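Local coordinates for ESX-1 secretion system protein eccD1 (Mycobacterium tuberculosis, PDB 4KV2) that is part of the ESX-1 type VII secretion system, which delivers virulence factors such as EsxA and EsxB to host cells, at residues T17-P22 with D32-V37; G13-D18 with E40-T45; P69-D74 with S86-V91. All coordinates share one frame; numbering follows the deposited sequence.

Interaction 1 (T17-P22 with D32-V37)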
loop_
_atom_site.group_PDB
_atom_site.type_symbol
_atom_site.label_atom_id
_atom_site.label_comp_id
_atom_site.label_asym_id
_atom_site.label_seq_id
_atom_site.Cartn_x
_atom_site.Cartn_y
_atom_site.Cartn_z
ATOM N N THR A 17 -5.862 -3.823 13.204
ATOM C CA THR A 17 -4.627 -3.854 12.472
ATOM C C THR A 17 -4.164 -2.428 12.133
ATOM O O THR A 17 -4.832 -1.711 11.385
ATOM C CB THR A 17 -4.766 -4.681 11.178
ATOM O OG1 THR A 17 -5.311 -5.984 11.489
ATOM C CG2 THR A 17 -3.431 -4.853 10.524
ATOM N N ASP A 18 -2.994 -2.036 12.635
ATOM C CA ASP A 18 -2.490 -0.689 12.366
ATOM C C ASP A 18 -1.848 -0.639 10.998
ATOM O O ASP A 18 -1.020 -1.497 10.688
ATOM C CB ASP A 18 -1.498 -0.235 13.435
ATOM C CG ASP A 18 -2.151 -0.013 14.792
ATOM O OD1 ASP A 18 -3.390 -0.173 14.919
ATOM O OD2 ASP A 18 -1.413 0.305 15.753
ATOM N N LEU A 19 -2.224 0.365 10.195
ATOM C CA LEU A 19 -1.627 0.602 8.861
ATOM C C LEU A 19 -1.085 2.020 8.745
ATOM O O LEU A 19 -1.470 2.904 9.515
ATOM C CB LEU A 19 -2.667 0.424 7.748
ATOM C CG LEU A 19 -3.432 -0.900 7.707
ATOM C CD1 LEU A 19 -4.462 -0.800 6.589
ATOM C CD2 LEU A 19 -2.483 -2.080 7.478
ATOM N N VAL A 20 -0.209 2.219 7.773
ATOM C CA VAL A 20 0.269 3.551 7.375
ATOM C C VAL A 20 -0.121 3.732 5.912
ATOM O O VAL A 20 0.367 3.002 5.062
ATOM C CB VAL A 20 1.787 3.679 7.517
ATOM C CG1 VAL A 20 2.259 5.076 7.121
ATOM C CG2 VAL A 20 2.231 3.357 8.940
ATOM N N LEU A 21 -0.993 4.700 5.640
ATOM C CA LEU A 21 -1.566 4.880 4.332
ATOM C C LEU A 21 -1.223 6.257 3.802
ATOM O O LEU A 21 -0.984 7.168 4.571
ATOM C CB LEU A 21 -3.084 4.732 4.410
ATOM C CG LEU A 21 -3.607 3.381 4.907
ATOM C CD1 LEU A 21 -5.117 3.374 5.007
ATOM C CD2 LEU A 21 -3.086 2.275 4.008
ATOM N N PRO A 22 -1.228 6.413 2.478
ATOM C CA PRO A 22 -1.031 7.752 1.912
ATOM C C PRO A 22 -2.148 8.706 2.333
ATOM O O PRO A 22 -3.359 8.383 2.159
ATOM C CB PRO A 22 -1.111 7.528 0.406
ATOM C CG PRO A 22 -1.024 6.062 0.190
ATOM C CD PRO A 22 -1.484 5.396 1.451
ATOM N N ASP A 32 -7.627 -1.419 -3.166
ATOM C CA ASP A 32 -7.721 -2.825 -3.578
ATOM C C ASP A 32 -6.535 -3.647 -3.048
ATOM O O ASP A 32 -6.718 -4.735 -2.527
ATOM C CB ASP A 32 -7.871 -2.948 -5.087
ATOM C CG ASP A 32 -9.245 -2.496 -5.565
ATOM O OD1 ASP A 32 -10.298 -2.835 -4.925
ATOM O OD2 ASP A 32 -9.276 -1.841 -6.611
ATOM N N ASP A 33 -5.329 -3.110 -3.161
ATOM C CA ASP A 33 -4.169 -3.802 -2.611
ATOM C C ASP A 33 -4.141 -3.764 -1.051
ATOM O O ASP A 33 -3.580 -4.675 -0.429
ATOM C CB ASP A 33 -2.869 -3.291 -3.231
ATOM C CG ASP A 33 -2.607 -3.836 -4.664
ATOM O OD1 ASP A 33 -3.458 -4.560 -5.242
ATOM O OD2 ASP A 33 -1.533 -3.547 -5.229
ATOM N N THR A 34 -4.776 -2.761 -0.426
ATOM C CA THR A 34 -4.976 -2.738 1.039
ATOM C C THR A 34 -5.805 -3.940 1.470
ATOM O O THR A 34 -5.455 -4.654 2.418
ATOM C CB THR A 34 -5.637 -1.412 1.531
ATOM O OG1 THR A 34 -4.801 -0.299 1.187
ATOM C CG2 THR A 34 -5.853 -1.379 3.011
ATOM N N VAL A 35 -6.898 -4.181 0.755
ATOM C CA VAL A 35 -7.757 -5.323 1.050
ATOM C C VAL A 35 -6.942 -6.598 0.875
ATOM O O VAL A 35 -6.990 -7.498 1.705
ATOM C CB VAL A 35 -9.012 -5.333 0.119
ATOM C CG1 VAL A 35 -9.739 -6.656 0.223
ATOM C CG2 VAL A 35 -9.925 -4.174 0.452
ATOM N N ALA A 36 -6.147 -6.654 -0.191
ATOM C CA ALA A 36 -5.381 -7.846 -0.489
ATOM C C ALA A 36 -4.321 -8.152 0.591
ATOM O O ALA A 36 -4.152 -9.294 1.026
ATOM C CB ALA A 36 -4.763 -7.721 -1.855
ATOM N N VAL A 37 -3.634 -7.097 1.028
ATOM C CA VAL A 37 -2.639 -7.199 2.112
ATOM C C VAL A 37 -3.294 -7.670 3.408
ATOM O O VAL A 37 -2.784 -8.603 4.061
ATOM C CB VAL A 37 -1.912 -5.844 2.310
ATOM C CG1 VAL A 37 -1.112 -5.837 3.606
ATOM C CG2 VAL A 37 -1.028 -5.559 1.109
#
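Leu19 and Leu21 of an outer strand pack against Thr34 of the helix in a small, buried contact, part of the strand-to-helix core of a ubiquitin-like (beta-grasp) fold. In this fold the N-terminal hairpin, strands 5-12 and 15-22, leads into a helix lying across one face of the mixed sheet, and residues 17-22 and 32-37 meet where the second hairpin strand faces that helix. The backbones stay well apart, with the closest CA atoms, those of Leu21 and Thr34, 9.0 Å from each other. Side-chain ends therefore make the contact, burying 100 Å² over both sides.

The two leucines, two residues apart on the strand, both reach the helix. Leu19 directs its CB at the helix, and with CG anti to the carbonyl carbon (chi1 -54°) its CD1 comes to 3.9 Å from Thr34 CG2, methyl against methyl. Leu21 leaves the strand less directly, and its CD2 lies near the hydroxyl branch of the same threonine. One threonine thus offers a different branch to each leucine. Other parts of the fold surround these side chains: Phe63 touches both Leu21 and Thr34, while Val8 and Ile10 of the neighbouring strand pack on Leu21 and Leu19. Met3 of the second subunit packs on Leu19 and Val37.

The hydroxyl of Thr34 is bonded to the residue just before the helix: OG1 hydrogen-bonds to the carbonyl oxygen of Tyr30, four residues earlier, and still approaches Leu21 CD2 to 4.2 Å.

Interaction 2 (G13-D18 with E40-T45)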
loop_
_atom_site.group_PDB
_atom_site.type_symbol
_atom_site.label_atom_id
_atom_site.label_comp_id
_atom_site.label_asym_id
_atom_site.label_seq_id
_atom_site.Cartn_x
_atom_site.Cartn_y
_atom_site.Cartn_z
ATOM N N GLY A 13 -13.856 -7.300 12.802
ATOM C CA GLY A 13 -14.480 -7.995 13.928
ATOM C C GLY A 13 -13.894 -7.446 15.209
ATOM O O GLY A 13 -14.120 -6.282 15.547
ATOM N N ARG A 14 -13.104 -8.263 15.895
ATOM C CA ARG A 14 -12.493 -7.864 17.159
ATOM C C ARG A 14 -11.055 -7.467 16.980
ATOM O O ARG A 14 -10.444 -6.987 17.915
ATOM C CB ARG A 14 -12.487 -9.021 18.141
ATOM C CG ARG A 14 -13.854 -9.508 18.502
ATOM C CD ARG A 14 -13.868 -10.098 19.900
ATOM N NE ARG A 14 -13.724 -11.549 19.900
ATOM C CZ ARG A 14 -14.663 -12.401 19.484
ATOM N NH1 ARG A 14 -15.816 -11.945 18.993
ATOM N NH2 ARG A 14 -14.451 -13.717 19.551
ATOM N N ARG A 15 -10.510 -7.731 15.800
ATOM C CA ARG A 15 -9.098 -7.530 15.552
ATOM C C ARG A 15 -8.843 -6.132 15.049
ATOM O O ARG A 15 -9.532 -5.648 14.161
ATOM C CB ARG A 15 -8.582 -8.524 14.522
ATOM C CG ARG A 15 -7.115 -8.296 14.149
ATOM C CD ARG A 15 -6.196 -8.491 15.339
ATOM N NE ARG A 15 -6.109 -9.899 15.707
ATOM C CZ ARG A 15 -5.241 -10.775 15.195
ATOM N NH1 ARG A 15 -4.353 -10.415 14.270
ATOM N NH2 ARG A 15 -5.272 -12.039 15.607
ATOM N N MET A 16 -7.823 -5.496 15.599
ATOM C CA MET A 16 -7.342 -4.251 15.059
ATOM C C MET A 16 -6.024 -4.491 14.332
ATOM O O MET A 16 -5.169 -5.235 14.809
ATOM C CB MET A 16 -7.135 -3.252 16.177
ATOM C CG MET A 16 -8.428 -2.761 16.795
ATOM S SD MET A 16 -7.994 -1.731 18.205
ATOM C CE MET A 16 -9.663 -1.235 18.637
ATOM N N THR A 17 -5.862 -3.823 13.204
ATOM C CA THR A 17 -4.627 -3.854 12.472
ATOM C C THR A 17 -4.164 -2.428 12.133
ATOM O O THR A 17 -4.832 -1.711 11.385
ATOM C CB THR A 17 -4.766 -4.681 11.178
ATOM O OG1 THR A 17 -5.311 -5.984 11.489
ATOM C CG2 THR A 17 -3.431 -4.853 10.524
ATOM N N ASP A 18 -2.994 -2.036 12.635
ATOM C CA ASP A 18 -2.490 -0.689 12.366
ATOM C C ASP A 18 -1.848 -0.639 10.998
ATOM O O ASP A 18 -1.020 -1.497 10.688
ATOM C CB ASP A 18 -1.498 -0.235 13.435
ATOM C CG ASP A 18 -2.151 -0.013 14.792
ATOM O OD1 ASP A 18 -3.390 -0.173 14.919
ATOM O OD2 ASP A 18 -1.413 0.305 15.753
ATOM N N GLU A 40 -4.079 -11.277 3.543
ATOM C CA GLU A 40 -2.903 -12.136 3.789
ATOM C C GLU A 40 -2.542 -12.068 5.271
ATOM O O GLU A 40 -2.307 -13.098 5.935
ATOM C CB GLU A 40 -1.700 -11.677 2.956
ATOM C CG GLU A 40 -1.902 -11.731 1.451
ATOM C CD GLU A 40 -1.395 -13.008 0.809
ATOM O OE1 GLU A 40 -0.724 -13.813 1.486
ATOM O OE2 GLU A 40 -1.643 -13.182 -0.405
ATOM N N VAL A 41 -2.521 -10.848 5.798
ATOM C CA VAL A 41 -2.143 -10.626 7.205
ATOM C C VAL A 41 -3.050 -11.427 8.126
ATOM O O VAL A 41 -2.577 -12.017 9.081
ATOM C CB VAL A 41 -2.167 -9.124 7.583
ATOM C CG1 VAL A 41 -2.032 -8.915 9.083
ATOM C CG2 VAL A 41 -1.037 -8.389 6.899
ATOM N N LEU A 42 -4.348 -11.464 7.824
ATOM C CA LEU A 42 -5.325 -12.086 8.707
ATOM C C LEU A 42 -5.764 -13.467 8.232
ATOM O O LEU A 42 -6.791 -13.984 8.696
ATOM C CB LEU A 42 -6.535 -11.177 8.861
ATOM C CG LEU A 42 -6.278 -9.798 9.457
ATOM C CD1 LEU A 42 -7.540 -8.955 9.369
ATOM C CD2 LEU A 42 -5.803 -9.861 10.896
ATOM N N GLU A 43 -4.975 -14.089 7.352
ATOM C CA GLU A 43 -5.385 -15.371 6.767
ATOM C C GLU A 43 -5.471 -16.492 7.803
ATOM O O GLU A 43 -6.320 -17.378 7.678
ATOM C CB GLU A 43 -4.488 -15.783 5.596
ATOM C CG GLU A 43 -3.096 -16.279 5.981
ATOM C CD GLU A 43 -2.194 -16.465 4.772
ATOM O OE1 GLU A 43 -2.607 -16.071 3.670
ATOM O OE2 GLU A 43 -1.076 -17.011 4.920
ATOM N N ASP A 44 -4.605 -16.441 8.821
ATOM C CA ASP A 44 -4.575 -17.459 9.890
ATOM C C ASP A 44 -5.399 -17.090 11.124
ATOM O O ASP A 44 -5.455 -17.852 12.082
ATOM C CB ASP A 44 -3.133 -17.730 10.327
ATOM C CG ASP A 44 -2.282 -18.333 9.218
ATOM O OD1 ASP A 44 -2.839 -18.968 8.292
ATOM O OD2 ASP A 44 -1.044 -18.177 9.291
ATOM N N THR A 45 -6.042 -15.928 11.102
ATOM C CA THR A 45 -6.862 -15.484 12.230
ATOM C C THR A 45 -8.215 -16.235 12.248
ATOM O O THR A 45 -8.890 -16.299 11.226
ATOM C CB THR A 45 -7.073 -13.961 12.149
ATOM O OG1 THR A 45 -5.811 -13.308 12.324
ATOM C CG2 THR A 45 -8.024 -13.475 13.219
#
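The guanidinium of Arg15 carries the CG2 methyl of Thr45 over one of its faces, with NH2 and CG2 3.9 Å apart. Leu42 CD2 approaches the same group obliquely, 3.7 Å from NH1. Thr45 OG1 is also close, 3.6 Å from Arg15 NH2, but the pair is a van der Waals approach and not a hydrogen bond. Arg15 and Thr45 reach for each other from opposing backbones. The arginine chain leaves with CG anti to the backbone N (chi1 176°), then bends at chi2 (63°) and again at chi3 (71°). The first torsion puts CG 3.8 Å from Leu42 CD2, and the two bends bring the guanidinium back to the same methyl, so that the methyl touches both CG and NH1.

In the ubiquitin-like fold, this is the place where the start of the second hairpin strand meets the chain as it leaves the helix. Leu42 is the first residue to depart from helical backbone angles, and a type I beta turn from Leu42 to Thr45 brings the threonine round to Arg15. The backbone hydrogen bond from Thr45 N to Leu42 O spans that turn.

Further along the strand, Thr17 and Leu42 pass alongside, pointing opposite ways. Leu42 also packs on Thr12, Leu50 and Phe55, whereas Met3 of the second subunit touches Thr17 and Val41. The hydroxyl OG1 of Thr17 lies 4.0 Å from Leu42 CD2.

Interaction 3 (P69-D74 with S86-V91)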
loop_
_atom_site.group_PDB
_atom_site.type_symbol
_atom_site.label_atom_id
_atom_site.label_comp_id
_atom_site.label_asym_id
_atom_site.label_seq_id
_atom_site.Cartn_x
_atom_site.Cartn_y
_atom_site.Cartn_z
ATOM N N PRO A 69 -21.769 5.524 6.755
ATOM C CA PRO A 69 -21.690 5.322 5.309
ATOM C C PRO A 69 -20.236 5.453 4.831
ATOM O O PRO A 69 -19.460 6.128 5.478
ATOM C CB PRO A 69 -22.558 6.440 4.751
ATOM C CG PRO A 69 -23.547 6.694 5.826
ATOM C CD PRO A 69 -22.763 6.557 7.105
ATOM N N PRO A 70 -19.878 4.787 3.723
ATOM C CA PRO A 70 -18.497 4.756 3.289
ATOM C C PRO A 70 -17.980 6.079 2.747
ATOM O O PRO A 70 -18.700 6.835 2.082
ATOM C CB PRO A 70 -18.500 3.704 2.168
ATOM C CG PRO A 70 -19.891 3.664 1.666
ATOM C CD PRO A 70 -20.749 3.956 2.877
ATOM N N LEU A 71 -16.714 6.331 3.029
ATOM C CA LEU A 71 -16.004 7.467 2.467
ATOM C C LEU A 71 -15.922 7.382 0.958
ATOM O O LEU A 71 -15.726 6.312 0.394
ATOM C CB LEU A 71 -14.575 7.570 3.053
ATOM C CG LEU A 71 -14.487 7.561 4.588
ATOM C CD1 LEU A 71 -13.029 7.657 5.048
ATOM C CD2 LEU A 71 -15.299 8.715 5.146
ATOM N N LYS A 72 -16.052 8.543 0.320
ATOM C CA LYS A 72 -15.884 8.676 -1.139
ATOM C C LYS A 72 -14.491 8.236 -1.592
ATOM O O LYS A 72 -13.454 8.741 -1.114
ATOM C CB LYS A 72 -16.158 10.120 -1.597
ATOM C CG LYS A 72 -17.591 10.576 -1.371
ATOM C CD LYS A 72 -18.540 9.976 -2.399
ATOM C CE LYS A 72 -19.984 10.049 -1.941
ATOM N NZ LYS A 72 -20.524 11.422 -2.084
ATOM N N LEU A 73 -14.482 7.297 -2.534
ATOM C CA LEU A 73 -13.250 6.726 -3.061
ATOM C C LEU A 73 -12.404 7.702 -3.870
ATOM O O LEU A 73 -11.177 7.520 -3.977
ATOM C CB LEU A 73 -13.568 5.504 -3.934
ATOM C CG LEU A 73 -13.890 4.230 -3.160
ATOM C CD1 LEU A 73 -14.645 3.265 -4.060
ATOM C CD2 LEU A 73 -12.638 3.592 -2.610
ATOM N N ASP A 74 -13.020 8.737 -4.421
ATOM C CA ASP A 74 -12.242 9.770 -5.127
ATOM C C ASP A 74 -11.615 10.827 -4.216
ATOM O O ASP A 74 -10.950 11.748 -4.687
ATOM C CB ASP A 74 -13.039 10.410 -6.267
ATOM C CG ASP A 74 -14.250 11.193 -5.804
ATOM O OD1 ASP A 74 -14.613 11.198 -4.617
ATOM O OD2 ASP A 74 -14.877 11.806 -6.666
ATOM N N SER A 86 -7.119 7.086 13.735
ATOM C CA SER A 86 -8.539 6.875 13.474
ATOM C C SER A 86 -8.826 5.405 13.194
ATOM O O SER A 86 -8.044 4.730 12.494
ATOM C CB SER A 86 -9.000 7.675 12.245
ATOM O OG SER A 86 -9.125 9.068 12.484
ATOM N N LEU A 87 -9.975 4.934 13.691
ATOM C CA LEU A 87 -10.475 3.604 13.369
ATOM C C LEU A 87 -11.262 3.693 12.059
ATOM O O LEU A 87 -12.184 4.512 11.919
ATOM C CB LEU A 87 -11.454 3.058 14.432
ATOM C CG LEU A 87 -10.957 2.541 15.765
ATOM C CD1 LEU A 87 -12.033 1.696 16.444
ATOM C CD2 LEU A 87 -9.711 1.710 15.563
ATOM N N LEU A 88 -10.900 2.817 11.138
ATOM C CA LEU A 88 -11.669 2.571 9.941
ATOM C C LEU A 88 -12.068 1.110 9.783
ATOM O O LEU A 88 -11.492 0.197 10.401
ATOM C CB LEU A 88 -10.868 3.050 8.717
ATOM C CG LEU A 88 -10.592 4.554 8.639
ATOM C CD1 LEU A 88 -9.711 4.924 7.427
ATOM C CD2 LEU A 88 -11.860 5.358 8.577
ATOM N N THR A 89 -13.082 0.895 8.944
ATOM C CA THR A 89 -13.490 -0.456 8.549
ATOM C C THR A 89 -13.396 -0.567 7.021
ATOM O O THR A 89 -13.266 0.445 6.334
ATOM C CB THR A 89 -14.916 -0.790 9.031
ATOM O OG1 THR A 89 -15.850 0.157 8.484
ATOM C CG2 THR A 89 -14.995 -0.765 10.552
ATOM N N LEU A 90 -13.429 -1.794 6.505
ATOM C CA LEU A 90 -13.523 -2.028 5.073
ATOM C C LEU A 90 -14.931 -2.531 4.781
ATOM O O LEU A 90 -15.409 -3.457 5.428
ATOM C CB LEU A 90 -12.487 -3.043 4.605
ATOM C CG LEU A 90 -11.071 -2.495 4.448
ATOM C CD1 LEU A 90 -10.096 -3.668 4.389
ATOM C CD2 LEU A 90 -11.006 -1.624 3.189
ATOM N N VAL A 91 -15.598 -1.893 3.820
ATOM C CA VAL A 91 -16.990 -2.212 3.505
ATOM C C VAL A 91 -17.168 -2.360 2.000
ATOM O O VAL A 91 -16.483 -1.701 1.243
ATOM C CB VAL A 91 -17.969 -1.136 4.059
ATOM C CG1 VAL A 91 -17.887 -1.099 5.584
ATOM C CG2 VAL A 91 -17.688 0.245 3.492
#
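Pro70 and Val91 each turn CB toward the opposite segment, whereas Leu71 and Leu88 meet nearly at right angles through their branch ends. These two apolar pairs join the irregular segment 69-74 to strand 86-91 and bury 105 Å² in all.

In the first pair the proline offers CB, the part of its ring nearest the strand, to Val91 CG2 at 3.8 Å. The torsion of Val91 decides which methyl does the touching. CG1 is anti to the carbonyl carbon (chi1 -63°) and turned away from the proline, leaving CG2 between the nitrogen and the carbonyl carbon, directed at the loop. The segments also come closest in backbone terms here, the CA atoms of Pro70 and Val91 lying 7.1 Å apart.

The second pair is looser and deeper. Neither leucine starts out pointing at the other segment, and it is their ends that converge. Leu71 is extended, with CD1 anti to its CA (chi2 180°), and this outstretched methyl comes to 4.4 Å from Leu88 CD2, the branch that bends off the line of the leucine chain. Leu71 lies partly exposed, while Leu88 is buried.

Within the ubiquitin-like sheet, strand 86-91 runs between strands 5-12 and 62-64. Leu88 also packs on Val8 and Ile10 of the first neighbour, while Ala62 and Ala64 of the second touch Pro70 and Val91. Leu71 is tied to Phe63 by a backbone hydrogen bond, and Leu90 packs on Ile31, Val35 and Leu38 of helix 31-41.

In the fold
Interactions 1 and 2 join the same elements, strand 15-22 and helix 31-41, and lie about 11 Å apart between centres. Interaction 1 is wholly buried, whereas interaction 2, at the helix's C-terminal end, is only partly so and brings a charged group into the packing. Both border the second subunit. Interaction 3 is also partly buried but purely apolar, joining a loop to a different strand of the same sheet. It lies across the chain's centre from both others, its centre about 12 Å from that of interaction 1 and about 17 Å from that of interaction 2. Val35 CG2 and Leu90 CD2, 3.9 Å apart, link interactions 1 and 3 through the core; Met16 and Leu87 link interactions 2 and 3.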